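Local coordinates for protein yojF (Bacillus subtilis, PDB 1NJH) that is of unknown function, belongs to the DUF1806 family and forms a two-chain assembly of subunits built around an antiparallel sheet, at residues Ser15-Tyr19 with Val89-Leu95; Ala20-Ile26 with Asn52-His58; Tyr49-Ala53 with Lys115-Val119. All blocks are in the same frame, centred on the assembly; numbering follows the deposited sequence. Where two conformers were deposited one is given.

Contact 1. Residues Ser15-Tyr19 with Val89-Leu95; sequences SLERY and VDEENRL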
loop_
_atom_site.group_PDB
_atom_site.type_symbol
_atom_site.label_atom_id
_atom_site.label_comp_id
_atom_site.label_asym_id
_atom_site.label_seq_id
_atom_site.Cartn_x
_atom_site.Cartn_y
_atom_site.Cartn_z
ATOM N N SER A 15 -17.006 6.325 -11.120
ATOM C CA SER A 15 -16.387 7.139 -10.077
ATOM C C SER A 15 -14.862 7.190 -10.235
ATOM O O SER A 15 -14.237 8.235 -10.031
ATOM C CB SER A 15 -16.751 6.577 -8.698
ATOM O OG SER A 15 -16.223 7.390 -7.662
ATOM N N LEU A 16 -14.262 6.061 -10.601
ATOM C CA LEU A 16 -12.816 6.019 -10.786
ATOM C C LEU A 16 -12.391 6.942 -11.921
ATOM O O LEU A 16 -11.431 7.696 -11.790
ATOM C CB LEU A 16 -12.340 4.589 -11.077
ATOM C CG LEU A 16 -12.452 3.534 -9.967
ATOM C CD1 LEU A 16 -12.189 2.139 -10.557
ATOM C CD2 LEU A 16 -11.445 3.807 -8.846
ATOM N N GLU A 17 -13.107 6.896 -13.041
ATOM C CA GLU A 17 -12.762 7.735 -14.183
ATOM C C GLU A 17 -12.900 9.212 -13.829
ATOM O O GLU A 17 -12.249 10.072 -14.420
ATOM C CB GLU A 17 -13.653 7.358 -15.372
ATOM C CG GLU A 17 -13.606 5.865 -15.620
ATOM C CD GLU A 17 -14.492 5.386 -16.746
ATOM O OE1 GLU A 17 -15.569 5.984 -16.964
ATOM O OE2 GLU A 17 -14.120 4.384 -17.392
ATOM N N ARG A 18 -13.743 9.491 -12.844
ATOM C CA ARG A 18 -13.979 10.850 -12.382
ATOM C C ARG A 18 -12.697 11.480 -11.834
ATOM O O ARG A 18 -12.403 12.645 -12.103
ATOM C CB ARG A 18 -15.047 10.827 -11.288
ATOM C CG ARG A 18 -15.467 12.185 -10.754
ATOM C CD ARG A 18 -16.249 12.010 -9.459
ATOM N NE ARG A 18 -17.280 10.981 -9.583
ATOM C CZ ARG A 18 -17.944 10.457 -8.558
ATOM N NH1 ARG A 18 -17.688 10.862 -7.322
ATOM N NH2 ARG A 18 -18.859 9.520 -8.768
ATOM N N TYR A 19 -11.931 10.696 -11.079
ATOM C CA TYR A 19 -10.695 11.176 -10.458
ATOM C C TYR A 19 -9.445 10.993 -11.311
ATOM O O TYR A 19 -8.350 11.334 -10.873
ATOM C CB TYR A 19 -10.443 10.465 -9.121
ATOM C CG TYR A 19 -11.549 10.588 -8.109
ATOM C CD1 TYR A 19 -11.698 11.737 -7.336
ATOM C CD2 TYR A 19 -12.460 9.549 -7.929
ATOM C CE1 TYR A 19 -12.735 11.843 -6.400
ATOM C CE2 TYR A 19 -13.492 9.647 -7.008
ATOM C CZ TYR A 19 -13.626 10.794 -6.249
ATOM O OH TYR A 19 -14.674 10.882 -5.361
ATOM N N VAL A 89 -19.745 6.873 -1.958
ATOM C CA VAL A 89 -19.116 8.124 -2.318
ATOM C C VAL A 89 -19.731 9.029 -1.275
ATOM O O VAL A 89 -20.943 9.242 -1.284
ATOM C CB VAL A 89 -19.509 8.560 -3.725
ATOM C CG1 VAL A 89 -19.020 9.978 -3.988
ATOM C CG2 VAL A 89 -18.912 7.583 -4.736
ATOM N N ASP A 90 -18.906 9.540 -0.367
ATOM C CA ASP A 90 -19.410 10.364 0.720
ATOM C C ASP A 90 -19.714 11.816 0.408
ATOM O O ASP A 90 -19.553 12.272 -0.721
ATOM C CB ASP A 90 -18.469 10.261 1.927
ATOM C CG ASP A 90 -17.107 10.871 1.678
ATOM O OD1 ASP A 90 -16.202 10.564 2.474
ATOM O OD2 ASP A 90 -16.937 11.656 0.718
ATOM N N GLU A 91 -20.177 12.534 1.428
ATOM C CA GLU A 91 -20.534 13.941 1.297
ATOM C C GLU A 91 -19.391 14.793 0.768
ATOM O O GLU A 91 -19.618 15.848 0.165
ATOM C CB GLU A 91 -21.007 14.488 2.648
ATOM C CG GLU A 91 -20.074 14.190 3.818
ATOM C CD GLU A 91 -20.136 12.736 4.278
ATOM O OE1 GLU A 91 -19.438 12.389 5.257
ATOM O OE2 GLU A 91 -20.881 11.941 3.666
ATOM N N GLU A 92 -18.161 14.339 0.995
ATOM C CA GLU A 92 -16.989 15.069 0.528
ATOM C C GLU A 92 -16.576 14.580 -0.851
ATOM O O GLU A 92 -15.518 14.944 -1.366
ATOM C CB GLU A 92 -15.838 14.903 1.519
ATOM C CG GLU A 92 -16.053 15.654 2.822
ATOM C CD GLU A 92 -15.093 15.223 3.908
ATOM O OE1 GLU A 92 -13.867 15.236 3.662
ATOM O OE2 GLU A 92 -15.564 14.870 5.010
ATOM N N ASN A 93 -17.435 13.762 -1.451
ATOM C CA ASN A 93 -17.179 13.222 -2.774
ATOM C C ASN A 93 -15.915 12.363 -2.778
ATOM O O ASN A 93 -15.105 12.432 -3.704
ATOM C CB ASN A 93 -17.040 14.355 -3.790
ATOM C CG ASN A 93 -17.009 13.851 -5.214
ATOM O OD1 ASN A 93 -17.952 13.209 -5.677
ATOM N ND2 ASN A 93 -15.922 14.138 -5.920
ATOM N N ARG A 94 -15.738 11.559 -1.741
ATOM C CA ARG A 94 -14.567 10.693 -1.689
ATOM C C ARG A 94 -15.036 9.274 -1.951
ATOM O O ARG A 94 -16.010 8.810 -1.345
ATOM C CB ARG A 94 -13.880 10.791 -0.320
ATOM C CG ARG A 94 -13.383 12.182 0.007
ATOM C CD ARG A 94 -12.697 12.227 1.362
ATOM N NE ARG A 94 -13.556 11.746 2.441
ATOM C CZ ARG A 94 -13.221 11.789 3.727
ATOM N NH1 ARG A 94 -12.047 12.295 4.087
ATOM N NH2 ARG A 94 -14.049 11.315 4.650
ATOM N N LEU A 95 -14.361 8.589 -2.875
ATOM C CA LEU A 95 -14.713 7.219 -3.193
ATOM C C LEU A 95 -14.054 6.313 -2.157
ATOM O O LEU A 95 -12.822 6.228 -2.062
ATOM C CB LEU A 95 -14.245 6.842 -4.614
ATOM C CG LEU A 95 -14.367 5.371 -5.046
ATOM C CD1 LEU A 95 -15.840 4.955 -5.085
ATOM C CD2 LEU A 95 -13.746 5.188 -6.439
#

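Contact 2. Residues Ala20-Ile26 with Asn52-His58; sequences ADRPVYI and NAKVTYH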
loop_
_atom_site.group_PDB
_atom_site.type_symbol
_atom_site.label_atom_id
_atom_site.label_comp_id
_atom_site.label_asym_id
_atom_site.label_seq_id
_atom_site.Cartn_x
_atom_site.Cartn_y
_atom_site.Cartn_z
ATOM N N ALA A 20 -9.593 10.445 -12.514
ATOM C CA ALA A 20 -8.434 10.241 -13.381
ATOM C C ALA A 20 -7.899 11.550 -13.963
ATOM O O ALA A 20 -8.656 12.491 -14.194
ATOM C CB ALA A 20 -8.796 9.283 -14.517
ATOM N N ASP A 21 -6.584 11.597 -14.159
ATOM C CA ASP A 21 -5.870 12.718 -14.762
ATOM C C ASP A 21 -5.622 13.979 -13.957
ATOM O O ASP A 21 -5.183 14.997 -14.499
ATOM C CB ASP A 21 -6.517 13.057 -16.110
ATOM C CG ASP A 21 -6.505 11.870 -17.054
ATOM O OD1 ASP A 21 -5.438 11.238 -17.170
ATOM O OD2 ASP A 21 -7.551 11.565 -17.667
ATOM N N ARG A 22 -5.899 13.919 -12.665
ATOM C CA ARG A 22 -5.626 15.052 -11.797
ATOM C C ARG A 22 -5.112 14.475 -10.487
ATOM O O ARG A 22 -5.432 13.337 -10.133
ATOM C CB ARG A 22 -6.878 15.898 -11.564
ATOM C CG ARG A 22 -7.987 15.247 -10.762
ATOM C CD ARG A 22 -8.898 16.336 -10.207
ATOM N NE ARG A 22 -10.111 15.806 -9.602
ATOM C CZ ARG A 22 -11.042 15.141 -10.276
ATOM N NH1 ARG A 22 -10.888 14.931 -11.577
ATOM N NH2 ARG A 22 -12.123 14.689 -9.653
ATOM N N PRO A 23 -4.294 15.246 -9.758
ATOM C CA PRO A 23 -3.732 14.792 -8.482
ATOM C C PRO A 23 -4.797 14.443 -7.455
ATOM O O PRO A 23 -5.715 15.224 -7.221
ATOM C CB PRO A 23 -2.888 15.986 -8.036
ATOM C CG PRO A 23 -2.483 16.623 -9.339
ATOM C CD PRO A 23 -3.768 16.573 -10.119
ATOM N N VAL A 24 -4.682 13.262 -6.855
ATOM C CA VAL A 24 -5.620 12.849 -5.823
ATOM C C VAL A 24 -4.844 12.211 -4.687
ATOM O O VAL A 24 -3.658 11.918 -4.825
ATOM C CB VAL A 24 -6.684 11.850 -6.355
ATOM C CG1 VAL A 24 -7.568 12.558 -7.373
ATOM C CG2 VAL A 24 -6.015 10.613 -6.960
ATOM N N TYR A 25 -5.502 12.054 -3.548
ATOM C CA TYR A 25 -4.865 11.436 -2.402
ATOM C C TYR A 25 -5.427 10.036 -2.251
ATOM O O TYR A 25 -6.621 9.812 -2.443
ATOM C CB TYR A 25 -5.153 12.240 -1.135
ATOM C CG TYR A 25 -4.440 13.567 -1.119
ATOM C CD1 TYR A 25 -5.010 14.690 -1.718
ATOM C CD2 TYR A 25 -3.183 13.693 -0.536
ATOM C CE1 TYR A 25 -4.344 15.909 -1.730
ATOM C CE2 TYR A 25 -2.505 14.908 -0.548
ATOM C CZ TYR A 25 -3.096 16.009 -1.146
ATOM O OH TYR A 25 -2.443 17.220 -1.147
ATOM N N ILE A 26 -4.570 9.098 -1.878
ATOM C CA ILE A 26 -4.997 7.729 -1.712
ATOM C C ILE A 26 -4.713 7.149 -0.319
ATOM O O ILE A 26 -3.688 7.461 0.315
ATOM C CB ILE A 26 -4.303 6.837 -2.800
ATOM C CG1 ILE A 26 -4.864 7.215 -4.182
ATOM C CG2 ILE A 26 -4.487 5.346 -2.486
ATOM C CD1 ILE A 26 -4.477 6.312 -5.291
ATOM N N ASN A 52 -2.525 9.111 2.362
ATOM C CA ASN A 52 -2.254 10.367 1.688
ATOM C C ASN A 52 -1.086 10.354 0.730
ATOM O O ASN A 52 -0.278 11.283 0.710
ATOM C CB ASN A 52 -2.109 11.515 2.693
ATOM C CG ASN A 52 -3.432 11.866 3.324
ATOM O OD1 ASN A 52 -4.477 11.776 2.676
ATOM N ND2 ASN A 52 -3.406 12.261 4.593
ATOM N N ALA A 53 -0.995 9.276 -0.043
ATOM C CA ALA A 53 0.018 9.183 -1.086
ATOM C C ALA A 53 -0.641 10.066 -2.136
ATOM O O ALA A 53 -1.857 9.974 -2.343
ATOM C CB ALA A 53 0.132 7.746 -1.611
ATOM N N LYS A 54 0.131 10.946 -2.761
ATOM C CA LYS A 54 -0.419 11.820 -3.776
ATOM C C LYS A 54 -0.015 11.235 -5.118
ATOM O O LYS A 54 1.168 10.998 -5.373
ATOM C CB LYS A 54 0.134 13.243 -3.623
ATOM C CG LYS A 54 -0.706 14.307 -4.316
ATOM C CD LYS A 54 -0.117 15.697 -4.105
ATOM C CE LYS A 54 -1.003 16.773 -4.705
ATOM N NZ LYS A 54 -2.351 16.780 -4.080
ATOM N N VAL A 55 -1.007 10.970 -5.955
ATOM C CA VAL A 55 -0.753 10.391 -7.269
ATOM C C VAL A 55 -1.731 10.933 -8.303
ATOM O O VAL A 55 -2.773 11.509 -7.970
ATOM C CB VAL A 55 -0.932 8.841 -7.262
ATOM C CG1 VAL A 55 -0.135 8.214 -6.126
ATOM C CG2 VAL A 55 -2.406 8.491 -7.133
ATOM N N THR A 56 -1.385 10.716 -9.564
ATOM C CA THR A 56 -2.225 11.095 -10.683
ATOM C C THR A 56 -2.292 9.828 -11.528
ATOM O O THR A 56 -1.260 9.357 -11.990
ATOM C CB THR A 56 -1.585 12.215 -11.521
ATOM O OG1 THR A 56 -1.517 13.413 -10.740
ATOM C CG2 THR A 56 -2.416 12.473 -12.768
ATOM N N TYR A 57 -3.473 9.242 -11.678
ATOM C CA TYR A 57 -3.575 8.038 -12.508
ATOM C C TYR A 57 -4.301 8.362 -13.803
ATOM O O TYR A 57 -5.226 9.183 -13.816
ATOM C CB TYR A 57 -4.274 6.896 -11.739
ATOM C CG TYR A 57 -5.685 7.162 -11.268
ATOM C CD1 TYR A 57 -6.776 6.978 -12.119
ATOM C CD2 TYR A 57 -5.941 7.492 -9.931
ATOM C CE1 TYR A 57 -8.087 7.101 -11.650
ATOM C CE2 TYR A 57 -7.250 7.616 -9.450
ATOM C CZ TYR A 57 -8.309 7.417 -10.313
ATOM O OH TYR A 57 -9.597 7.503 -9.856
ATOM N N HIS A 58 -3.886 7.720 -14.898
ATOM C CA HIS A 58 -4.504 7.985 -16.202
ATOM C C HIS A 58 -5.433 6.897 -16.733
ATOM O O HIS A 58 -6.224 7.138 -17.651
ATOM C CB HIS A 58 -3.426 8.332 -17.239
ATOM C CG HIS A 58 -2.178 7.510 -17.130
ATOM N ND1 HIS A 58 -1.984 6.345 -17.842
ATOM C CD2 HIS A 58 -1.052 7.691 -16.397
ATOM C CE1 HIS A 58 -0.795 5.847 -17.554
ATOM N NE2 HIS A 58 -0.209 6.644 -16.679
HETATM O O HOH W 1 -5.670 10.748 -10.618
#

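Contact 3. Residues Tyr49-Ala53 with Lys115-Val119; sequences YIRNA and KPFTV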
loop_
_atom_site.group_PDB
_atom_site.type_symbol
_atom_site.label_atom_id
_atom_site.label_comp_id
_atom_site.label_asym_id
_atom_site.label_seq_id
_atom_site.Cartn_x
_atom_site.Cartn_y
_atom_site.Cartn_z
ATOM N N TYR A 49 0.120 -0.143 5.091
ATOM C CA TYR A 49 -0.644 1.072 5.151
ATOM C C TYR A 49 0.028 2.215 4.401
ATOM O O TYR A 49 1.210 2.492 4.617
ATOM C CB TYR A 49 -0.754 1.381 6.656
ATOM C CG TYR A 49 -1.485 2.611 7.113
ATOM C CD1 TYR A 49 -2.760 2.504 7.671
ATOM C CD2 TYR A 49 -0.863 3.862 7.116
ATOM C CE1 TYR A 49 -3.405 3.612 8.234
ATOM C CE2 TYR A 49 -1.495 4.981 7.681
ATOM C CZ TYR A 49 -2.766 4.843 8.239
ATOM O OH TYR A 49 -3.404 5.919 8.816
ATOM N N ILE A 50 -0.692 2.839 3.475
ATOM C CA ILE A 50 -0.162 4.043 2.845
ATOM C C ILE A 50 -1.322 5.035 2.947
ATOM O O ILE A 50 -2.436 4.763 2.507
ATOM C CB ILE A 50 0.360 3.852 1.390
ATOM C CG1 ILE A 50 1.057 5.155 0.957
ATOM C CG2 ILE A 50 -0.762 3.466 0.449
ATOM C CD1 ILE A 50 1.956 5.054 -0.264
ATOM N N ARG A 51 -1.035 6.180 3.554
ATOM C CA ARG A 51 -2.035 7.207 3.745
ATOM C C ARG A 51 -1.602 8.506 3.096
ATOM O O ARG A 51 -0.460 8.945 3.236
ATOM C CB ARG A 51 -2.271 7.424 5.240
ATOM C CG ARG A 51 -3.402 8.387 5.550
ATOM C CD ARG A 51 -3.710 8.358 7.038
ATOM N NE ARG A 51 -4.916 9.105 7.388
ATOM C CZ ARG A 51 -6.156 8.742 7.074
ATOM N NH1 ARG A 51 -6.381 7.631 6.388
ATOM N NH2 ARG A 51 -7.178 9.488 7.463
ATOM N N ASN A 52 -2.525 9.111 2.362
ATOM C CA ASN A 52 -2.254 10.367 1.688
ATOM C C ASN A 52 -1.086 10.354 0.730
ATOM O O ASN A 52 -0.278 11.283 0.710
ATOM C CB ASN A 52 -2.109 11.515 2.693
ATOM C CG ASN A 52 -3.432 11.866 3.324
ATOM O OD1 ASN A 52 -4.477 11.776 2.676
ATOM N ND2 ASN A 52 -3.406 12.261 4.593
ATOM N N ALA A 53 -0.995 9.276 -0.043
ATOM C CA ALA A 53 0.018 9.183 -1.086
ATOM C C ALA A 53 -0.641 10.066 -2.136
ATOM O O ALA A 53 -1.857 9.974 -2.343
ATOM C CB ALA A 53 0.132 7.746 -1.611
ATOM N N LYS A 115 -8.790 15.751 -1.702
ATOM C CA LYS A 115 -8.120 16.412 -0.591
ATOM C C LYS A 115 -7.548 15.384 0.377
ATOM O O LYS A 115 -7.998 14.248 0.410
ATOM C CB LYS A 115 -9.105 17.303 0.166
ATOM C CG LYS A 115 -9.632 18.473 -0.633
ATOM C CD LYS A 115 -10.655 19.231 0.189
ATOM C CE LYS A 115 -11.292 20.354 -0.603
ATOM N NZ LYS A 115 -12.362 21.006 0.204
ATOM N N PRO A 116 -6.549 15.778 1.185
ATOM C CA PRO A 116 -5.936 14.865 2.154
ATOM C C PRO A 116 -6.954 14.250 3.110
ATOM O O PRO A 116 -7.939 14.892 3.508
ATOM C CB PRO A 116 -4.954 15.770 2.910
ATOM C CG PRO A 116 -4.563 16.768 1.885
ATOM C CD PRO A 116 -5.879 17.090 1.218
ATOM N N PHE A 117 -6.713 13.005 3.494
ATOM C CA PHE A 117 -7.584 12.345 4.455
ATOM C C PHE A 117 -7.113 12.764 5.848
ATOM O O PHE A 117 -5.917 12.752 6.121
ATOM C CB PHE A 117 -7.442 10.830 4.348
ATOM C CG PHE A 117 -8.102 10.242 3.146
ATOM C CD1 PHE A 117 -9.458 9.950 3.164
ATOM C CD2 PHE A 117 -7.374 10.010 1.979
ATOM C CE1 PHE A 117 -10.093 9.432 2.028
ATOM C CE2 PHE A 117 -7.995 9.492 0.842
ATOM C CZ PHE A 117 -9.348 9.205 0.864
ATOM N N THR A 118 -8.042 13.129 6.730
ATOM C CA THR A 118 -7.637 13.498 8.088
ATOM C C THR A 118 -8.379 12.646 9.112
ATOM O O THR A 118 -7.988 11.507 9.362
ATOM C CB THR A 118 -7.863 15.008 8.366
ATOM O OG1 THR A 118 -9.241 15.336 8.182
ATOM C CG2 THR A 118 -7.000 15.853 7.424
ATOM N N VAL A 119 -9.444 13.173 9.698
ATOM C CA VAL A 119 -10.193 12.415 10.693
ATOM C C VAL A 119 -11.381 11.687 10.086
ATOM O O VAL A 119 -11.525 11.747 8.846
ATOM C CB VAL A 119 -10.661 13.326 11.865
ATOM C CG1 VAL A 119 -9.450 13.750 12.695
ATOM C CG2 VAL A 119 -11.368 14.553 11.329
ATOM O OXT VAL A 119 -12.138 11.036 10.843
HETATM O O HOH W 2 -10.222 9.340 7.053
#

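Contact 1. Residues Ser15-Tyr19 with Val89-Leu95
A very short hydrogen bond marks this contact. The Tyr19 OH donates to the backbone O of Asn93 at only 2.3 Å. The acceptor lies at the edge of the tyrosine ring, near its plane. Ser15 to Arg18 lie on helix 9-18, and Tyr19 follows. The segment 89-95 is the hairpin connection between strands 78-89 and 95-101. Asp90 to Asn93 form a type I turn. Asn93, the last residue of the turn, is left-handed (phi 62°, psi 42°). Asn93 N bonds to Asp90 O at 2.7 Å, and Asp90 N to Arg94 O at 3.1 Å. This is the pattern of a type I turn with a G1 bulge. The Asp90 side chain braces the turn from within. Asp90 OD2 accepts Arg94 N at 2.7 Å, and Asp90 OD1 forms a salt bridge with Arg94 NE at 2.9 Å. On the helix side, Arg18 NH1 comes to 2.9 Å from Asn93 OD1 and to 3.7 Å from Val89 CG1. Asn93 ND2 is bonded elsewhere, to Glu114. The apolar part centres on Leu95. Leu95 CD2 meets Leu16 CD2 at 3.6 Å, and Leu95 CB lies 3.8 Å from Tyr19 CE2. Ser15 OG approaches Leu95 CD2 at 3.5 Å. Leu16 also reaches Ile112, Ala60, Val70 and Leu72, so this end of the helix packs on strands 45-63, 68-74 and 106-113. Tyr19 joins both parts: its ring lies against Leu95 and its hydroxyl bonds to a main-chain carbonyl. No salt bridge joins the segments.

Contact 2. Residues Ala20-Ile26 with Asn52-His58
Val24, Ile26 and Val55 all take the m rotamer at chi1 and send their side chains to one face of the sheet. Ile26 CD1 packs on Val55 CG2 at 3.5 Å, and Val24 CG2 lies 4.2 Å from Val55 CG2. Ile79 and Leu110 are among the residues that extend this core. Tyr25 and Lys54 occupy the other face, as a non-hydrogen-bonded pair. Chi1 t places Lys54 CG over one face of the Tyr25 ring. The t, t chain and chi4 p then set Lys54 NZ, 3.0 Å from Tyr25 OH. That hydroxyl makes a weak hydrogen bond to Glu76 of the second subunit. The strands are antiparallel, crossing at 140°. Val24 N to Val55 O (2.8 Å) and Val55 N to Val24 O (3.0 Å) join one hydrogen-bonded pair. Ile26 and Ala53 form the next, with Ile26 N to Ala53 O at 2.9 Å. Asn52 and Ala53 both face Ile26. This is a G1 beta bulge, with Asn52 in the left-handed region. Nearer Ala20 a water replaces a direct bond, bridging Arg22 O (2.6 Å) and Tyr57 N (2.9 Å). Beyond it, Asp21 N bonds to Tyr57 O at 2.8 Å. With chi1 p, the Tyr57 ring lies against Ala20 CB through CE1 at 3.7 Å and Val24 CG2 through CE2 at 4.1 Å, and its hydroxyl bonds to Leu16 O.

Contact 3. Residues Tyr49-Ala53 with Lys115-Val119
Residues 49-51 are extended strand, but the chain turns a corner at Asn52. Its phi and psi (57° and 42°) are left-handed, which breaks the run of strand 45-63. The segment 115-119 is the C-terminal tail. It has no regular secondary structure, although Lys115 to Phe117 are extended. The backbones come nearest at Asn52 and Pro116, with CA atoms 5.8 Å apart. No main-chain hydrogen bond joins them. Side chains do this instead. The Asn52 amide uses both of its ends on the backbone of Phe117: Phe117 N donates to Asn52 OD1 at 2.7 Å, and Asn52 ND2 donates to Phe117 O at 3.0 Å. Both bonds are nearly straight, so the amide pairs with this residue much as a neighbouring strand would. Arg51 adds a third hydrogen bond, from NH2 to Thr118 O at 2.9 Å. Phe117 CB lies over one face of the guanidinium, 3.4 Å from Arg51 NH2. A water between Arg51 NH2 (3.1 Å) and Val119 O (3.3 Å) extends the link to the terminal carboxylate. The Phe117 ring leads away from 49-53, and Asn52 OD1 sits at its edge, 3.5 Å from Phe117 CD2. Pro116 rests on Tyr25. Residues 49-51 also pair with an antiparallel strand of the second subunit, so the sheet continues across the interface, and Asn52 and Pro116 pack on Glu76 of that subunit. The corner itself is a G1 beta bulge, in which Asn52 and Ala53 both face Ile26, and the left-handed asparagine at its first position holds the tail.

Along the chain the segments run 15-19, 20-26, then the overlapping 49-53 and 52-58, then 89-95 and 115-119. Contact 2 is nested inside the loop closed by contact 1, whereas contacts 1 and 3 cross. The centres of contacts 1 and 2 lie about 12 Å apart, those of 2 and 3 about 11 Å, and those of 1 and 3 about 15 Å. Contacts 2 and 3 share Asn52 and Ala53 on strand 45-63. Leu16 and Tyr57 link contact 1 to contact 2, and Arg94 packs on Phe117 of contact 3. Together they join helix, sheet and C-terminal tail. Contacts 2 and 3 also touch the second subunit.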